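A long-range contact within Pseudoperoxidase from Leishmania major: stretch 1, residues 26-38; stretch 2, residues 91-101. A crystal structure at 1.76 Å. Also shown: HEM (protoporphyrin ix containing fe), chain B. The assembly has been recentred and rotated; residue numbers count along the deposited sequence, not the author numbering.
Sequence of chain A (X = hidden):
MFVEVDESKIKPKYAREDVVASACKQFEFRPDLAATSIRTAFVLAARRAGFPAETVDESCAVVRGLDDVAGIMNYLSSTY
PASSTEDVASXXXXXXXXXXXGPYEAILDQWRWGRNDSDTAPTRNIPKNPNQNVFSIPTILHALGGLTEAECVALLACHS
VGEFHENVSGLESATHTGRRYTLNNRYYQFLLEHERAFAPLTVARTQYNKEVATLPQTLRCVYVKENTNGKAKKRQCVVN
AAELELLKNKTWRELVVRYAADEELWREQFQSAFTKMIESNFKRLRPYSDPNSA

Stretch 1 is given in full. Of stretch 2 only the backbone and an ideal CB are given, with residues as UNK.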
ATOM      1  N   GLN A  26       3.522  -5.577 -18.089  1.00 45.72           N
ATOM      2  CA  GLN A  26       3.729  -6.728 -17.211  1.00 45.50           C
ATOM      3  C   GLN A  26       2.439  -7.050 -16.452  1.00 44.09           C
ATOM      4  O   GLN A  26       2.037  -8.216 -16.344  1.00 44.35           O
ATOM      5  CB  GLN A  26       4.886  -6.464 -16.239  1.00 44.71           C
ATOM      6  CG  GLN A  26       6.270  -6.484 -16.897  1.00 46.95           C
ATOM      7  CD  GLN A  26       6.554  -7.793 -17.618  1.00 50.75           C
ATOM      8  OE1 GLN A  26       6.204  -8.873 -17.133  1.00 50.51           O
ATOM      9  NE2 GLN A  26       7.173  -7.702 -18.790  1.00 51.71           N
ATOM     10  N   PHE A  27       1.779  -6.003 -15.962  1.00 36.82           N
ATOM     11  CA  PHE A  27       0.517  -6.142 -15.249  1.00 34.51           C
ATOM     12  C   PHE A  27      -0.579  -6.701 -16.146  1.00 38.02           C
ATOM     13  O   PHE A  27      -1.529  -7.309 -15.657  1.00 39.37           O
ATOM     14  CB  PHE A  27       0.079  -4.793 -14.670  1.00 33.09           C
ATOM     15  CG  PHE A  27       1.040  -4.230 -13.668  1.00 33.64           C
ATOM     16  CD1 PHE A  27       1.886  -5.074 -12.951  1.00 33.75           C
ATOM     17  CD2 PHE A  27       1.112  -2.863 -13.450  1.00 32.84           C
ATOM     18  CE1 PHE A  27       2.794  -4.555 -12.027  1.00 34.22           C
ATOM     19  CE2 PHE A  27       2.009  -2.339 -12.530  1.00 33.90           C
ATOM     20  CZ  PHE A  27       2.848  -3.185 -11.812  1.00 34.41           C
ATOM     21  N   GLU A  28      -0.455  -6.494 -17.450  1.00 47.23           N
ATOM     22  CA  GLU A  28      -1.450  -7.015 -18.376  1.00 50.05           C
ATOM     23  C   GLU A  28      -1.480  -8.548 -18.408  1.00 50.74           C
ATOM     24  O   GLU A  28      -2.526  -9.145 -18.670  1.00 52.88           O
ATOM     25  CB  GLU A  28      -1.256  -6.407 -19.775  1.00 52.70           C
ATOM     26  CG  GLU A  28      -1.771  -4.967 -19.857  1.00 52.57           C
ATOM     27  CD  GLU A  28      -1.225  -4.182 -21.033  1.00 54.78           C
ATOM     28  OE1 GLU A  28      -0.599  -4.775 -21.934  1.00 58.09           O
ATOM     29  OE2 GLU A  28      -1.429  -2.952 -21.053  1.00 57.61           O
ATOM     30  N   PHE A  29      -0.343  -9.180 -18.123  1.00 47.77           N
ATOM     31  CA  PHE A  29      -0.276 -10.643 -18.059  1.00 48.77           C
ATOM     32  C   PHE A  29      -0.377 -11.164 -16.628  1.00 48.91           C
ATOM     33  O   PHE A  29      -0.848 -12.281 -16.404  1.00 49.22           O
ATOM     34  CB  PHE A  29       1.003 -11.164 -18.716  1.00 53.15           C
ATOM     35  CG  PHE A  29       0.885 -11.353 -20.199  1.00 57.02           C
ATOM     36  CD1 PHE A  29       0.043 -12.332 -20.718  1.00 58.23           C
ATOM     37  CD2 PHE A  29       1.613 -10.559 -21.077  1.00 58.32           C
ATOM     38  CE1 PHE A  29      -0.078 -12.516 -22.088  1.00 60.02           C
ATOM     39  CE2 PHE A  29       1.501 -10.735 -22.445  1.00 61.96           C
ATOM     40  CZ  PHE A  29       0.654 -11.721 -22.955  1.00 62.25           C
ATOM     41  N   ARG A  30       0.070 -10.351 -15.672  1.00 42.45           N
ATOM     42  CA  ARG A  30      -0.035 -10.673 -14.253  1.00 41.99           C
ATOM     43  C   ARG A  30      -0.807  -9.557 -13.539  1.00 40.42           C
ATOM     44  O   ARG A  30      -0.207  -8.743 -12.831  1.00 38.44           O
ATOM     45  CB  ARG A  30       1.361 -10.809 -13.622  1.00 41.21           C
ATOM     46  CG  ARG A  30       2.177 -12.015 -14.106  1.00 46.65           C
ATOM     47  CD  ARG A  30       1.656 -13.319 -13.505  1.00 47.82           C
ATOM     48  NE  ARG A  30       1.508 -13.214 -12.050  1.00 48.67           N
ATOM     49  CZ  ARG A  30       2.311 -13.789 -11.157  1.00 49.19           C
ATOM     50  NH1 ARG A  30       3.337 -14.532 -11.549  1.00 50.80           N
ATOM     51  NH2 ARG A  30       2.085 -13.617  -9.858  1.00 48.69           N
ATOM     52  N   PRO A  31      -2.139  -9.513 -13.734  1.00 40.31           N
ATOM     53  CA  PRO A  31      -2.986  -8.438 -13.202  1.00 38.11           C
ATOM     54  C   PRO A  31      -2.935  -8.342 -11.690  1.00 34.48           C
ATOM     55  O   PRO A  31      -3.205  -7.275 -11.152  1.00 33.70           O
ATOM     56  CB  PRO A  31      -4.395  -8.853 -13.636  1.00 38.55           C
ATOM     57  CG  PRO A  31      -4.204  -9.769 -14.778  1.00 39.81           C
ATOM     58  CD  PRO A  31      -2.921 -10.497 -14.507  1.00 40.53           C
ATOM     59  N   ASP A  32      -2.606  -9.444 -11.020  1.00 39.89           N
ATOM     60  CA  ASP A  32      -2.582  -9.478  -9.563  1.00 37.76           C
ATOM     61  C   ASP A  32      -1.408  -8.702  -8.985  1.00 37.33           C
ATOM     62  O   ASP A  32      -1.447  -8.277  -7.830  1.00 37.53           O
ATOM     63  CB  ASP A  32      -2.538 -10.926  -9.062  1.00 40.69           C
ATOM     64  CG  ASP A  32      -1.340 -11.703  -9.589  1.00 46.70           C
ATOM     65  OD1 ASP A  32      -1.284 -11.997 -10.812  1.00 49.51           O
ATOM     66  OD2 ASP A  32      -0.459 -12.053  -8.769  1.00 48.50           O
ATOM     67  N   LEU A  33      -0.360  -8.530  -9.789  1.00 33.88           N
ATOM     68  CA  LEU A  33       0.868  -7.886  -9.316  1.00 33.81           C
ATOM     69  C   LEU A  33       0.789  -6.365  -9.305  1.00 32.79           C
ATOM     70  O   LEU A  33       1.688  -5.691  -8.788  1.00 32.66           O
ATOM     71  CB  LEU A  33       2.064  -8.355 -10.148  1.00 34.65           C
ATOM     72  CG  LEU A  33       2.344  -9.854 -10.032  1.00 37.84           C
ATOM     73  CD1 LEU A  33       3.626 -10.233 -10.750  1.00 39.82           C
ATOM     74  CD2 LEU A  33       2.413 -10.247  -8.561  1.00 38.81           C
ATOM     75  N   ALA A  34      -0.274  -5.810  -9.870  1.00 30.61           N
ATOM     76  CA  ALA A  34      -0.445  -4.360  -9.816  1.00 30.31           C
ATOM     77  C   ALA A  34      -0.679  -3.922  -8.388  1.00 31.29           C
ATOM     78  O   ALA A  34      -0.011  -2.998  -7.880  1.00 29.03           O
ATOM     79  CB  ALA A  34      -1.587  -3.919 -10.701  1.00 29.95           C
ATOM     80  N   ALA A  35      -1.632  -4.565  -7.718  1.00 26.94           N
ATOM     81  CA  ALA A  35      -1.871  -4.192  -6.328  1.00 27.56           C
ATOM     82  C   ALA A  35      -0.680  -4.541  -5.422  1.00 26.31           C
ATOM     83  O   ALA A  35      -0.356  -3.795  -4.487  1.00 26.28           O
ATOM     84  CB  ALA A  35      -3.160  -4.804  -5.816  1.00 27.73           C
ATOM     85  N   THR A  36      -0.020  -5.665  -5.680  1.00 26.55           N
ATOM     86  CA  THR A  36       1.149  -6.011  -4.874  1.00 26.32           C
ATOM     87  C   THR A  36       2.272  -4.964  -5.054  1.00 29.07           C
ATOM     88  O   THR A  36       2.993  -4.637  -4.097  1.00 27.22           O
ATOM     89  CB  THR A  36       1.673  -7.417  -5.181  1.00 28.36           C
ATOM     90  OG1 THR A  36       0.568  -8.325  -5.335  1.00 28.57           O
ATOM     91  CG2 THR A  36       2.567  -7.889  -4.031  1.00 29.22           C
ATOM     92  N   SER A  37       2.404  -4.422  -6.264  1.00 27.18           N
ATOM     93  CA  SER A  37       3.402  -3.386  -6.506  1.00 26.79           C
ATOM     94  C   SER A  37       3.049  -2.114  -5.738  1.00 27.45           C
ATOM     95  O   SER A  37       3.937  -1.390  -5.291  1.00 28.44           O
ATOM     96  CB  SER A  37       3.536  -3.091  -7.999  1.00 27.96           C
ATOM     97  OG  SER A  37       3.839  -4.279  -8.725  1.00 29.98           O
ATOM     98  N   ILE A  38       1.756  -1.850  -5.573  1.00 26.46           N
ATOM     99  CA  ILE A  38       1.314  -0.699  -4.795  1.00 26.44           C
ATOM    100  C   ILE A  38       1.649  -0.939  -3.332  1.00 26.46           C
ATOM    101  O   ILE A  38       2.196  -0.057  -2.667  1.00 24.98           O
ATOM    102  CB  ILE A  38      -0.199  -0.445  -4.935  1.00 24.93           C
ATOM    103  CG1 ILE A  38      -0.533  -0.028  -6.365  1.00 26.00           C
ATOM    104  CG2 ILE A  38      -0.673   0.620  -3.920  1.00 24.65           C
ATOM    105  CD1 ILE A  38      -2.021   0.054  -6.627  1.00 25.25           C
ATOM    106  N   UNK A  91       7.987   4.055  -9.573  1.00 33.10           N
ATOM    107  CA  UNK A  91       7.262   4.168 -10.845  1.00 33.26           C
ATOM    108  C   UNK A  91       6.384   2.943 -11.127  1.00 33.14           C
ATOM    109  O   UNK A  91       5.322   3.049 -11.765  1.00 32.32           O
ATOM    110  CB  UNK A  91       8.254   4.363 -11.993  1.00 33.26           C
ATOM    111  N   UNK A  92       6.837   1.782 -10.661  1.00 34.18           N
ATOM    112  CA  UNK A  92       6.052   0.554 -10.760  1.00 35.11           C
ATOM    113  C   UNK A  92       4.810   0.621  -9.876  1.00 33.72           C
ATOM    114  O   UNK A  92       3.760   0.125 -10.254  1.00 31.62           O
ATOM    115  CB  UNK A  92       6.906  -0.656 -10.375  1.00 35.11           C
ATOM    116  N   UNK A  93       4.936   1.217  -8.691  1.00 29.66           N
ATOM    117  CA  UNK A  93       3.784   1.396  -7.817  1.00 28.19           C
ATOM    118  C   UNK A  93       2.794   2.336  -8.486  1.00 29.02           C
ATOM    119  O   UNK A  93       1.584   2.077  -8.505  1.00 27.97           O
ATOM    120  CB  UNK A  93       4.208   1.936  -6.449  1.00 28.19           C
ATOM    121  N   UNK A  94       3.316   3.432  -9.037  1.00 28.79           N
ATOM    122  CA  UNK A  94       2.487   4.400  -9.752  1.00 30.23           C
ATOM    123  C   UNK A  94       1.800   3.728 -10.939  1.00 29.69           C
ATOM    124  O   UNK A  94       0.635   3.993 -11.228  1.00 30.14           O
ATOM    125  CB  UNK A  94       3.328   5.588 -10.224  1.00 30.23           C
ATOM    126  N   UNK A  95       2.514   2.837 -11.617  1.00 29.57           N
ATOM    127  CA  UNK A  95       1.919   2.081 -12.717  1.00 30.78           C
ATOM    128  C   UNK A  95       0.819   1.138 -12.222  1.00 29.35           C
ATOM    129  O   UNK A  95      -0.155   0.879 -12.941  1.00 30.93           O
ATOM    130  CB  UNK A  95       2.999   1.284 -13.452  1.00 30.78           C
ATOM    131  N   UNK A  96       0.970   0.632 -10.996  1.00 27.89           N
ATOM    132  CA  UNK A  96      -0.062  -0.198 -10.388  1.00 27.12           C
ATOM    133  C   UNK A  96      -1.356   0.577 -10.213  1.00 27.75           C
ATOM    134  O   UNK A  96      -2.447   0.072 -10.509  1.00 25.80           O
ATOM    135  CB  UNK A  96       0.413  -0.738  -9.038  1.00 27.12           C
ATOM    136  N   UNK A  97      -1.246   1.814  -9.727  1.00 26.56           N
ATOM    137  CA  UNK A  97      -2.417   2.666  -9.570  1.00 27.67           C
ATOM    138  C   UNK A  97      -3.097   2.896 -10.921  1.00 27.06           C
ATOM    139  O   UNK A  97      -4.327   2.770 -11.048  1.00 28.00           O
ATOM    140  CB  UNK A  97      -2.025   4.002  -8.935  1.00 27.67           C
ATOM    141  N   UNK A  98      -2.302   3.262 -11.923  1.00 30.03           N
ATOM    142  CA  UNK A  98      -2.801   3.457 -13.282  1.00 30.03           C
ATOM    143  C   UNK A  98      -3.518   2.217 -13.793  1.00 31.17           C
ATOM    144  O   UNK A  98      -4.618   2.304 -14.367  1.00 31.31           O
ATOM    145  CB  UNK A  98      -1.652   3.821 -14.224  1.00 30.03           C
ATOM    146  N   UNK A  99      -2.886   1.062 -13.604  1.00 34.19           N
ATOM    147  CA  UNK A  99      -3.457  -0.183 -14.113  1.00 33.75           C
ATOM    148  C   UNK A  99      -4.797  -0.451 -13.436  1.00 34.28           C
ATOM    149  O   UNK A  99      -5.729  -0.935 -14.064  1.00 33.45           O
ATOM    150  CB  UNK A  99      -2.498  -1.354 -13.888  1.00 33.75           C
ATOM    151  N   UNK A 100      -4.893  -0.100 -12.157  1.00 28.70           N
ATOM    152  CA  UNK A 100      -6.111  -0.349 -11.399  1.00 27.87           C
ATOM    153  C   UNK A 100      -7.089   0.835 -11.407  1.00 28.16           C
ATOM    154  O   UNK A 100      -7.905   0.982 -10.488  1.00 28.22           O
ATOM    155  CB  UNK A 100      -5.746  -0.699  -9.955  1.00 27.87           C
ATOM    156  N   UNK A 101      -7.017   1.651 -12.455  1.00 34.24           N
ATOM    157  CA  UNK A 101      -7.968   2.748 -12.664  1.00 35.41           C
ATOM    158  C   UNK A 101      -7.987   3.742 -11.504  1.00 35.04           C
ATOM    159  O   UNK A 101      -9.015   4.353 -11.223  1.00 35.29           O
ATOM    160  CB  UNK A 101      -9.374   2.183 -12.873  1.00 35.41           C
TER
HETATM  161  CHA HEM B 500      -2.926  -5.706   1.614  1.00 25.64           C
HETATM  162  CHB HEM B 500      -3.380  -4.534   6.323  1.00 20.37           C
HETATM  163  CHC HEM B 500      -1.485  -0.192   5.259  1.00 21.94           C
HETATM  164  CHD HEM B 500      -1.739  -1.123   0.479  1.00 23.87           C
HETATM  165  C1A HEM B 500      -3.127  -5.767   2.972  1.00 23.55           C
HETATM  166  C2A HEM B 500      -3.454  -6.976   3.694  1.00 21.81           C
HETATM  167  C3A HEM B 500      -3.574  -6.671   4.983  1.00 19.68           C
HETATM  168  C4A HEM B 500      -3.336  -5.238   5.136  1.00 19.96           C
HETATM  169  CMA HEM B 500      -3.915  -7.651   6.121  1.00 26.69           C
HETATM  170  CAA HEM B 500      -3.580  -8.382   3.067  1.00 22.76           C
HETATM  171  CBA HEM B 500      -2.118  -8.810   2.830  1.00 17.79           C
HETATM  172  CGA HEM B 500      -1.996 -10.180   2.201  1.00 26.20           C
HETATM  173  O1A HEM B 500      -2.439 -11.170   2.833  1.00 27.38           O
HETATM  174  O2A HEM B 500      -1.420 -10.284   1.082  1.00 25.36           O
HETATM  175  C1B HEM B 500      -2.885  -3.255   6.479  1.00 24.43           C
HETATM  176  C2B HEM B 500      -2.802  -2.493   7.704  1.00 20.83           C
HETATM  177  C3B HEM B 500      -2.260  -1.296   7.434  1.00 26.03           C
HETATM  178  C4B HEM B 500      -2.016  -1.238   5.994  1.00 26.16           C
HETATM  179  CMB HEM B 500      -3.234  -3.010   9.084  1.00 19.27           C
HETATM  180  CAB HEM B 500      -2.011  -0.208   8.509  1.00 27.17           C
HETATM  181  CBB HEM B 500      -1.041   0.705   8.387  1.00 22.93           C
HETATM  182  C1C HEM B 500      -1.394  -0.050   3.886  1.00 20.65           C
HETATM  183  C2C HEM B 500      -0.932   1.139   3.156  1.00 20.54           C
HETATM  184  C3C HEM B 500      -1.005   0.863   1.825  1.00 19.91           C
HETATM  185  C4C HEM B 500      -1.514  -0.493   1.685  1.00 21.01           C
HETATM  186  CMC HEM B 500      -0.442   2.442   3.848  1.00 19.51           C
HETATM  187  CAC HEM B 500      -0.641   1.683   0.566  1.00 21.12           C
HETATM  188  CBC HEM B 500      -0.014   2.866   0.612  1.00 45.69           C
HETATM  189  C1D HEM B 500      -2.100  -2.439   0.326  1.00 20.90           C
HETATM  190  C2D HEM B 500      -2.316  -3.104  -0.942  1.00 20.79           C
HETATM  191  C3D HEM B 500      -2.691  -4.537  -0.589  1.00 21.50           C
HETATM  192  C4D HEM B 500      -2.662  -4.591   0.858  1.00 21.37           C
HETATM  193  CMD HEM B 500      -2.193  -2.494  -2.356  1.00 22.63           C
HETATM  194  CAD HEM B 500      -3.004  -5.690  -1.579  1.00 19.04           C
HETATM  195  CBD HEM B 500      -1.641  -6.322  -1.893  1.00 21.88           C
HETATM  196  CGD HEM B 500      -1.774  -7.502  -2.825  1.00 27.99           C
HETATM  197  O1D HEM B 500      -0.764  -8.244  -3.009  1.00 26.21           O
HETATM  198  O2D HEM B 500      -2.889  -7.697  -3.371  1.00 21.51           O
HETATM  199  NA  HEM B 500      -3.070  -4.716   3.881  1.00 21.47           N
HETATM  200  NB  HEM B 500      -2.409  -2.461   5.458  1.00 21.70           N
HETATM  201  NC  HEM B 500      -1.743  -1.026   2.947  1.00 22.92           N
HETATM  202  ND  HEM B 500      -2.326  -3.339   1.365  1.00 21.48           N
HETATM  203 FE   HEM B 500      -2.345  -2.928   3.439  1.00 28.24          FE

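Position 91 opens the second stretch inside a helix, and nothing of stretch 1 lies within 5.5 Å of its ideal CB, so the contact sets no preference; the residue is Leu-91. At position 92 CA-to-CB points sideways, with the CB 4.8 Å from Ser-37 CB and 5.0 Å from Phe-27 CZ. A small or modest apolar residue would suit, and Ala-92 is found.

Position 93 is tighter. Its CA is 4.4 Å from the CA of Ile-38, and its ideal CB is 3.5 Å from Ser-37 O, which favours alanine, serine or glycine. The residue is Ala-93, whose CB packs there. Position 94 points away and is unconstrained here; it is Ile-94. At 95 the CB points sideways, 3.9 Å from Phe-27 CE2, where a small apolar group can touch the ring. Ala-95 does so and forms part of the hole that receives Phe-27.

Position 96 is the most restrictive. An ideal CB, directed toward stretch 1, would fall 2.6 Å from Ala-34 O and 2.9 Å from Ile-38 CG1, both clashes. Only glycine fits, although its phi/psi of -62/-45 is ordinary for a helix. Gly-96 lets its CA come within 4.2 Å of the CA of Ala-34.

At 97 the CB points away, yet lies 4.6 Å from Ile-38 CD1, so a branched or longer apolar chain could reach back. Ile-97 does, placing CG1 3.9 Å from Ile-38 CD1. Position 98 has no stretch 1 atom near its CB and could be polar; it is Lys-98.

Position 99 points toward stretch 1, its CB 3.9 Å from Phe-27 CD2 and 4.2 Å from Ala-34 CB. A long apolar or aromatic side chain could extend along Phe-27 toward Pro-31. Tyr-99, with chi1 t, covers this surface: Phe-27 CB sits over one face of its ring, 3.9 Å from the centroid, while the Phe-27 ring turns an edge toward the tyrosine face in an offset pair. Ala-34 CB is 3.4 Å from Tyr-99 CD2, and Pro-31 CB is 3.1 Å from Tyr-99 OH.

Position 100, just past the helix, also points toward stretch 1, with Ile-38 CD1 5.1 Å and Ala-34 CB 5.3 Å from its CB. That gap suits leucine, isoleucine or methionine. Leu-100 fills it, CD1 lying 3.9 Å from both Ala-35 CB and Ile-38 CD1. Position 101, at phi/psi 58/30, favours glycine or asparagine; it is Asn-101, out of reach of stretch 1.

Stretch 2 91-101: LAAIAGIKYLN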
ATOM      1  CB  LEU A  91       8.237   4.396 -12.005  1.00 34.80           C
ATOM      2  CG  LEU A  91       8.883   5.779 -12.059  1.00 33.88           C
ATOM      3  CD1 LEU A  91       9.933   5.847 -13.132  1.00 35.14           C
ATOM      4  CD2 LEU A  91       7.843   6.850 -12.290  1.00 31.48           C
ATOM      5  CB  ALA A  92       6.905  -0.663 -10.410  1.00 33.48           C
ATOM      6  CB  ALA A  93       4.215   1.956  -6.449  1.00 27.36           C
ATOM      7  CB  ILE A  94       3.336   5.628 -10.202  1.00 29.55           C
ATOM      8  CG1 ILE A  94       3.754   6.465  -8.984  1.00 29.83           C
ATOM      9  CG2 ILE A  94       2.575   6.514 -11.177  1.00 30.47           C
ATOM     10  CD1 ILE A  94       4.801   7.524  -9.310  1.00 30.05           C
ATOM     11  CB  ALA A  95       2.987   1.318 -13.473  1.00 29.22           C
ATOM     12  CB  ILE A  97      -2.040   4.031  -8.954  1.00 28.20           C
ATOM     13  CG1 ILE A  97      -1.434   3.844  -7.561  1.00 26.44           C
ATOM     14  CG2 ILE A  97      -3.258   4.939  -8.862  1.00 29.14           C
ATOM     15  CD1 ILE A  97      -0.770   5.102  -7.021  1.00 24.81           C
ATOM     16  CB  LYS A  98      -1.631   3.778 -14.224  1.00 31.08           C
ATOM     17  CG  LYS A  98      -2.019   4.062 -15.669  1.00 32.02           C
ATOM     18  CD  LYS A  98      -0.778   4.369 -16.506  1.00 34.26           C
ATOM     19  CE  LYS A  98      -1.123   4.939 -17.882  1.00 37.42           C
ATOM     20  NZ  LYS A  98      -1.777   3.978 -18.790  1.00 39.40           N
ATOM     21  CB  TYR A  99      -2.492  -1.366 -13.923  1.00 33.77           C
ATOM     22  CG  TYR A  99      -3.102  -2.697 -14.338  1.00 35.38           C
ATOM     23  CD1 TYR A  99      -3.153  -3.077 -15.671  1.00 37.90           C
ATOM     24  CD2 TYR A  99      -3.649  -3.555 -13.387  1.00 34.74           C
ATOM     25  CE1 TYR A  99      -3.718  -4.280 -16.052  1.00 39.19           C
ATOM     26  CE2 TYR A  99      -4.224  -4.759 -13.754  1.00 37.03           C
ATOM     27  CZ  TYR A  99      -4.254  -5.118 -15.082  1.00 38.83           C
ATOM     28  OH  TYR A  99      -4.830  -6.314 -15.440  1.00 41.04           O
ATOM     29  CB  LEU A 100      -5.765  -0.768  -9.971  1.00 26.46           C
ATOM     30  CG  LEU A 100      -4.960  -2.067  -9.894  1.00 26.80           C
ATOM     31  CD1 LEU A 100      -4.509  -2.325  -8.475  1.00 26.80           C
ATOM     32  CD2 LEU A 100      -5.783  -3.247 -10.434  1.00 26.12           C
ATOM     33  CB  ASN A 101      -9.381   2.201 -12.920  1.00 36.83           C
ATOM     34  CG  ASN A 101     -10.206   3.105 -13.823  1.00 43.32           C
ATOM     35  OD1 ASN A 101      -9.665   4.008 -14.476  1.00 42.44           O
ATOM     36  ND2 ASN A 101     -11.525   2.860 -13.880  1.00 43.90           N
TER
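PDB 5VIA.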